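Local coordinates for protein phytoene synthase (Enterococcus hirae, PDB 5IYS) that probably joins two prenyl diphosphates head to head, as squalene and phytoene synthases do, and here binds a farnesyl thiodiphosphate with magnesium, at residues A[67-70]-A[71-74]; A[107-110]-A[111-115]. All coordinates share one frame; numbering follows the deposited sequence.

Contact 1 of 2, residues A[67-70]-A[71-74]; sequences GLRQ and LERQ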
loop_
_atom_site.group_PDB
_atom_site.type_symbol
_atom_site.label_atom_id
_atom_site.label_comp_id
_atom_site.label_asym_id
_atom_site.label_seq_id
_atom_site.Cartn_x
_atom_site.Cartn_y
_atom_site.Cartn_z
ATOM N N GLY A 67 19.795 6.747 6.585
ATOM C CA GLY A 67 19.339 6.570 5.209
ATOM C C GLY A 67 18.031 7.314 4.975
ATOM O O GLY A 67 17.848 7.973 3.947
ATOM N N LEU A 68 17.150 7.280 5.970
ATOM C CA LEU A 68 15.832 7.885 5.791
ATOM C C LEU A 68 15.953 9.400 5.806
ATOM O O LEU A 68 15.322 10.065 4.990
ATOM C CB LEU A 68 14.813 7.381 6.822
ATOM C CG LEU A 68 13.337 7.722 6.581
ATOM C CD1 LEU A 68 12.839 7.134 5.273
ATOM C CD2 LEU A 68 12.470 7.224 7.738
ATOM N N ARG A 69 16.892 9.926 6.591
ATOM C CA ARG A 69 17.244 11.352 6.515
ATOM C C ARG A 69 17.761 11.834 5.160
ATOM O O ARG A 69 17.461 12.952 4.738
ATOM C CB ARG A 69 18.267 11.728 7.598
ATOM C CG ARG A 69 17.632 11.936 8.973
ATOM C CD ARG A 69 18.611 12.501 10.006
ATOM N NE ARG A 69 19.733 11.611 10.293
ATOM C CZ ARG A 69 19.726 10.660 11.224
ATOM N NH1 ARG A 69 18.650 10.457 11.973
ATOM N NH2 ARG A 69 20.803 9.910 11.412
ATOM N N GLN A 70 18.685 11.082 4.571
ATOM C CA GLN A 70 19.166 11.403 3.235
ATOM C C GLN A 70 18.015 11.457 2.222
ATOM O O GLN A 70 18.043 12.243 1.277
ATOM C CB GLN A 70 20.143 10.339 2.750
ATOM C CG GLN A 70 20.530 10.606 1.303
ATOM C CD GLN A 70 21.440 9.555 0.701
ATOM O OE1 GLN A 70 21.477 8.407 1.156
ATOM N NE2 GLN A 70 22.154 9.938 -0.364
ATOM N N LEU A 71 17.109 10.494 2.332
ATOM C CA LEU A 71 15.953 10.406 1.449
ATOM C C LEU A 71 15.089 11.648 1.655
ATOM O O LEU A 71 14.577 12.219 0.695
ATOM C CB LEU A 71 15.165 9.106 1.707
ATOM C CG LEU A 71 13.984 8.806 0.789
ATOM C CD1 LEU A 71 14.468 8.816 -0.655
ATOM C CD2 LEU A 71 13.329 7.462 1.091
ATOM N N GLU A 72 14.983 12.110 2.896
ATOM C CA GLU A 72 14.171 13.299 3.184
ATOM C C GLU A 72 14.825 14.534 2.576
ATOM O O GLU A 72 14.140 15.445 2.118
ATOM C CB GLU A 72 14.014 13.527 4.696
ATOM C CG GLU A 72 13.259 12.437 5.476
ATOM C CD GLU A 72 13.508 12.464 6.994
ATOM O OE1 GLU A 72 13.478 13.562 7.596
ATOM O OE2 GLU A 72 13.699 11.385 7.607
ATOM N N ARG A 73 16.155 14.568 2.570
ATOM C CA ARG A 73 16.856 15.715 2.016
ATOM C C ARG A 73 16.700 15.776 0.504
ATOM O O ARG A 73 16.625 16.861 -0.065
ATOM C CB ARG A 73 18.349 15.650 2.345
ATOM C CG ARG A 73 19.163 16.695 1.583
ATOM C CD ARG A 73 20.636 16.691 1.988
ATOM N NE ARG A 73 21.426 15.677 1.286
ATOM C CZ ARG A 73 22.088 14.686 1.885
ATOM N NH1 ARG A 73 22.031 14.540 3.204
ATOM N NH2 ARG A 73 22.815 13.839 1.169
ATOM N N GLN A 74 16.726 14.611 -0.138
ATOM C CA GLN A 74 16.485 14.524 -1.573
ATOM C C GLN A 74 15.079 14.994 -1.956
ATOM O O GLN A 74 14.897 15.723 -2.931
ATOM C CB GLN A 74 16.697 13.090 -2.025
ATOM C CG GLN A 74 18.153 12.722 -1.968
ATOM C CD GLN A 74 18.372 11.271 -2.281
ATOM O OE1 GLN A 74 17.495 10.440 -2.077
ATOM N NE2 GLN A 74 19.590 10.938 -2.705
#
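L68 and E72, one helical turn apart, meet through the glutamate chain, which runs back over the preceding turn: its CG lies 3.2 Å from L68 O, and OE2 comes to 3.8 Å from L68 CG. With CG anti to its own carbonyl carbon (chi1 -64°) and the chain extended beyond, the carboxylate lies back along L68 and R69. R69 NE is 6.6 Å from E72 OE2, so any attraction between these opposite charges acts at a distance, and OE1 has a weak, long ion pair with R114 of helix 104-116.

The apolar contact is between L68 CD1 and L71 CD2, 4.2 Å apart. Both leucines belong to the buried face of helix 65-80, an amphipathic helix of the all-helical isoprenoid synthase fold; they meet helices 39-60 and 104-116.

Among the polar chains on the outer side, R73 turns its guanidinium back so that one face lies over Q70 CA, and NH2 approaches Q70 CG to 4.0 Å. The amides of Q70 and Q74 are inclined by 40°, and Q74 OE1 is hydrogen-bonded to W89 NE1.

Each backbone N-H from L71 to Q74 bonds to the carbonyl four residues earlier, E72 N to L68 O at 2.9 Å and Q74 N to Q70 O at 3.1 Å.

Contact 2 of 2, residues A[107-110]-A[111-115]; sequences FDML and TGQRK. With FPS (S-[(2E,6E)-3,7,11-trimethyldodeca-2,6,10-trienyl] trihydrogen thiodiphosphate), chain H; SO4 (sulfate ion), chain B.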
loop_
_atom_site.group_PDB
_atom_site.type_symbol
_atom_site.label_atom_id
_atom_site.label_comp_id
_atom_site.label_asym_id
_atom_site.label_seq_id
_atom_site.Cartn_x
_atom_site.Cartn_y
_atom_site.Cartn_z
ATOM N N PHE A 107 6.030 13.407 1.411
ATOM C CA PHE A 107 6.550 13.844 2.701
ATOM C C PHE A 107 5.827 13.058 3.808
ATOM O O PHE A 107 6.444 12.578 4.749
ATOM C CB PHE A 107 6.262 15.350 2.850
ATOM C CG PHE A 107 7.291 16.247 2.227
ATOM C CD1 PHE A 107 8.573 16.345 2.773
ATOM C CD2 PHE A 107 6.967 17.040 1.139
ATOM C CE1 PHE A 107 9.524 17.200 2.209
ATOM C CE2 PHE A 107 7.874 17.960 0.624
ATOM C CZ PHE A 107 9.168 18.008 1.129
ATOM N N ASP A 108 4.510 12.914 3.677
ATOM C CA ASP A 108 3.720 12.115 4.616
ATOM C C ASP A 108 4.232 10.673 4.768
ATOM O O ASP A 108 4.230 10.135 5.867
ATOM C CB ASP A 108 2.218 12.136 4.247
ATOM C CG ASP A 108 1.567 13.499 4.464
ATOM O OD1 ASP A 108 2.166 14.316 5.206
ATOM O OD2 ASP A 108 0.435 13.754 3.947
ATOM N N MET A 109 4.510 9.989 3.660
ATOM C CA MET A 109 5.137 8.673 3.704
ATOM C C MET A 109 6.425 8.654 4.551
ATOM O O MET A 109 6.603 7.765 5.383
ATOM C CB MET A 109 5.411 8.180 2.268
ATOM C CG MET A 109 6.231 6.873 2.120
ATOM S SD MET A 109 5.456 5.483 2.961
ATOM C CE MET A 109 4.238 4.898 1.766
ATOM N N LEU A 110 7.328 9.607 4.341
ATOM C CA LEU A 110 8.590 9.570 5.095
ATOM C C LEU A 110 8.277 9.782 6.585
ATOM O O LEU A 110 8.950 9.244 7.444
ATOM C CB LEU A 110 9.541 10.655 4.603
ATOM C CG LEU A 110 9.861 10.472 3.110
ATOM C CD1 LEU A 110 11.035 11.361 2.714
ATOM C CD2 LEU A 110 10.187 9.012 2.837
ATOM N N THR A 111 7.269 10.597 6.890
ATOM C CA THR A 111 6.939 10.906 8.287
ATOM C C THR A 111 6.370 9.664 8.954
ATOM O O THR A 111 6.677 9.364 10.118
ATOM C CB THR A 111 5.834 11.989 8.332
ATOM O OG1 THR A 111 6.365 13.210 7.815
ATOM C CG2 THR A 111 5.316 12.195 9.752
ATOM N N GLY A 112 5.580 8.900 8.196
ATOM C CA GLY A 112 5.050 7.656 8.714
ATOM C C GLY A 112 6.153 6.631 8.913
ATOM O O GLY A 112 6.202 5.937 9.938
ATOM N N GLN A 113 7.025 6.497 7.926
ATOM C CA GLN A 113 8.151 5.574 8.093
ATOM C C GLN A 113 8.977 5.907 9.330
ATOM O O GLN A 113 9.490 5.005 9.992
ATOM C CB GLN A 113 9.052 5.545 6.866
ATOM C CG GLN A 113 8.377 4.986 5.634
ATOM C CD GLN A 113 7.999 3.532 5.812
ATOM O OE1 GLN A 113 8.679 2.794 6.507
ATOM N NE2 GLN A 113 6.836 3.161 5.318
ATOM N N ARG A 114 9.246 7.190 9.536
ATOM C CA ARG A 114 10.085 7.647 10.648
ATOM C C ARG A 114 9.441 7.269 11.994
ATOM O O ARG A 114 10.108 6.808 12.925
ATOM C CB ARG A 114 10.287 9.169 10.536
ATOM C CG ARG A 114 11.286 9.798 11.523
ATOM C CD ARG A 114 11.567 11.265 11.167
ATOM N NE ARG A 114 12.145 12.025 12.276
ATOM C CZ ARG A 114 12.544 13.292 12.188
ATOM N NH1 ARG A 114 12.456 13.935 11.030
ATOM N NH2 ARG A 114 12.989 13.932 13.265
ATOM N N LYS A 115 8.120 7.336 12.050
ATOM C CA LYS A 115 7.398 6.870 13.229
ATOM C C LYS A 115 7.523 5.370 13.504
ATOM O O LYS A 115 7.622 4.940 14.661
ATOM C CB LYS A 115 5.923 7.253 13.155
ATOM C CG LYS A 115 5.306 7.386 14.535
ATOM C CD LYS A 115 4.013 6.627 14.663
ATOM C CE LYS A 115 3.372 6.943 16.013
ATOM N NZ LYS A 115 4.186 6.462 17.163
HETATM C C1 FPS H . 4.116 -2.346 2.995
HETATM S S1 FPS H . 3.333 -2.526 4.568
HETATM C C2 FPS H . 4.815 -1.010 2.934
HETATM C C3 FPS H . 4.194 0.181 2.866
HETATM C C4 FPS H . 2.699 0.345 2.944
HETATM C C5 FPS H . 5.058 1.416 2.758
HETATM C C6 FPS H . 5.656 1.565 1.359
HETATM C C7 FPS H . 4.594 1.366 0.291
HETATM C C8 FPS H . 4.812 0.575 -0.770
HETATM C C10 FPS H . 3.669 0.397 -1.740
HETATM C C9 FPS H . 6.105 -0.180 -0.931
HETATM C C11 FPS H . 3.694 1.391 -2.880
HETATM C C12 FPS H . 2.756 0.761 -3.902
HETATM C C13 FPS H . 2.430 1.327 -5.079
HETATM C C14 FPS H . 2.964 2.652 -5.532
HETATM C C15 FPS H . 1.476 0.598 -5.971
HETATM P PA FPS H . 4.822 -3.503 5.566
HETATM O O1A FPS H . 6.032 -2.646 5.605
HETATM O O2A FPS H . 4.325 -3.786 7.071
HETATM O O3A FPS H . 4.941 -4.984 4.919
HETATM P PB FPS H . 6.123 -5.585 4.035
HETATM O O1B FPS H . 6.688 -6.711 4.859
HETATM O O2B FPS H . 7.223 -4.593 3.726
HETATM O O3B FPS H . 5.493 -6.059 2.743
HETATM S S SO4 B . 11.657 11.499 15.967
HETATM O O1 SO4 B . 10.599 12.350 16.492
HETATM O O2 SO4 B . 11.883 10.380 16.878
HETATM O O3 SO4 B . 12.899 12.267 15.827
HETATM O O4 SO4 B . 11.237 10.988 14.657
HETATM O O HOH W 1 4.692 14.910 6.293
#
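M109 and Q113 stand side by side on one face of helix 104-116, both chains pointing the same way. The amide NE2 of Q113 gives a weak but nearly straight hydrogen bond (166°) to M109 SD at 3.6 Å. A bend at chi2 (-64°) folds the glutamine chain back and brings NE2 to the sulfur, while the same nitrogen also bonds weakly to D56 OD1, of a magnesium ligand.

The apolar contact with the ligand is made by M109, whose CE touches FPS C6 at 3.6 Å. Q113 NE2, 3.6 Å from FPS C5, is a polar group packed against the prenyl chain.

Further along the helix the polar groups meet a water and a sulfate. The water links D108 OD1, to which it donates, with T111 OG1, 2.8 Å from each oxygen; D108 OD2 is hydrogen-bonded separately to Y133 OH. R114, extended from CG to NE, meets the sulfate at the edge of its guanidinium: NE reaches O4 at 2.8 Å, and NH2 points almost straight (171°) at O3, 3.1 Å away. The sulfate probably came from the crystallisation liquor.

Each backbone N-H from T111 to R114 bonds to the carbonyl four residues earlier, Q113 N to M109 O at 2.9 Å. Helix 104-116 thus lines the prenyl pocket with M109 and Q113 beside the magnesium-binding D56 and D60, as expected for the central cavity of this all-helical fold.

Overall arrangement
Both contacts show the same principle, a single helix carrying different chemistry on different faces, but at different depths. The centre of contact 1, on helix 65-80, is about 21 Å from the centre of the chain and that of contact 2, on helix 104-116, about 14 Å; the contact centres are about 11 Å apart. The helices pack directly: E72 CG meets L110 CD1 at 3.7 Å, and L68 CD2 leans on Q113 CB. Both also touch helix 39-60, which carries D56 and D60. Both are partly buried, contact 2 more so, with four buried residues against two. Contact 2 reaches the ligand; contact 1 stays back, the L71 side chain about 10 Å from FPS, its exposed side bearing arginines and a glutamine.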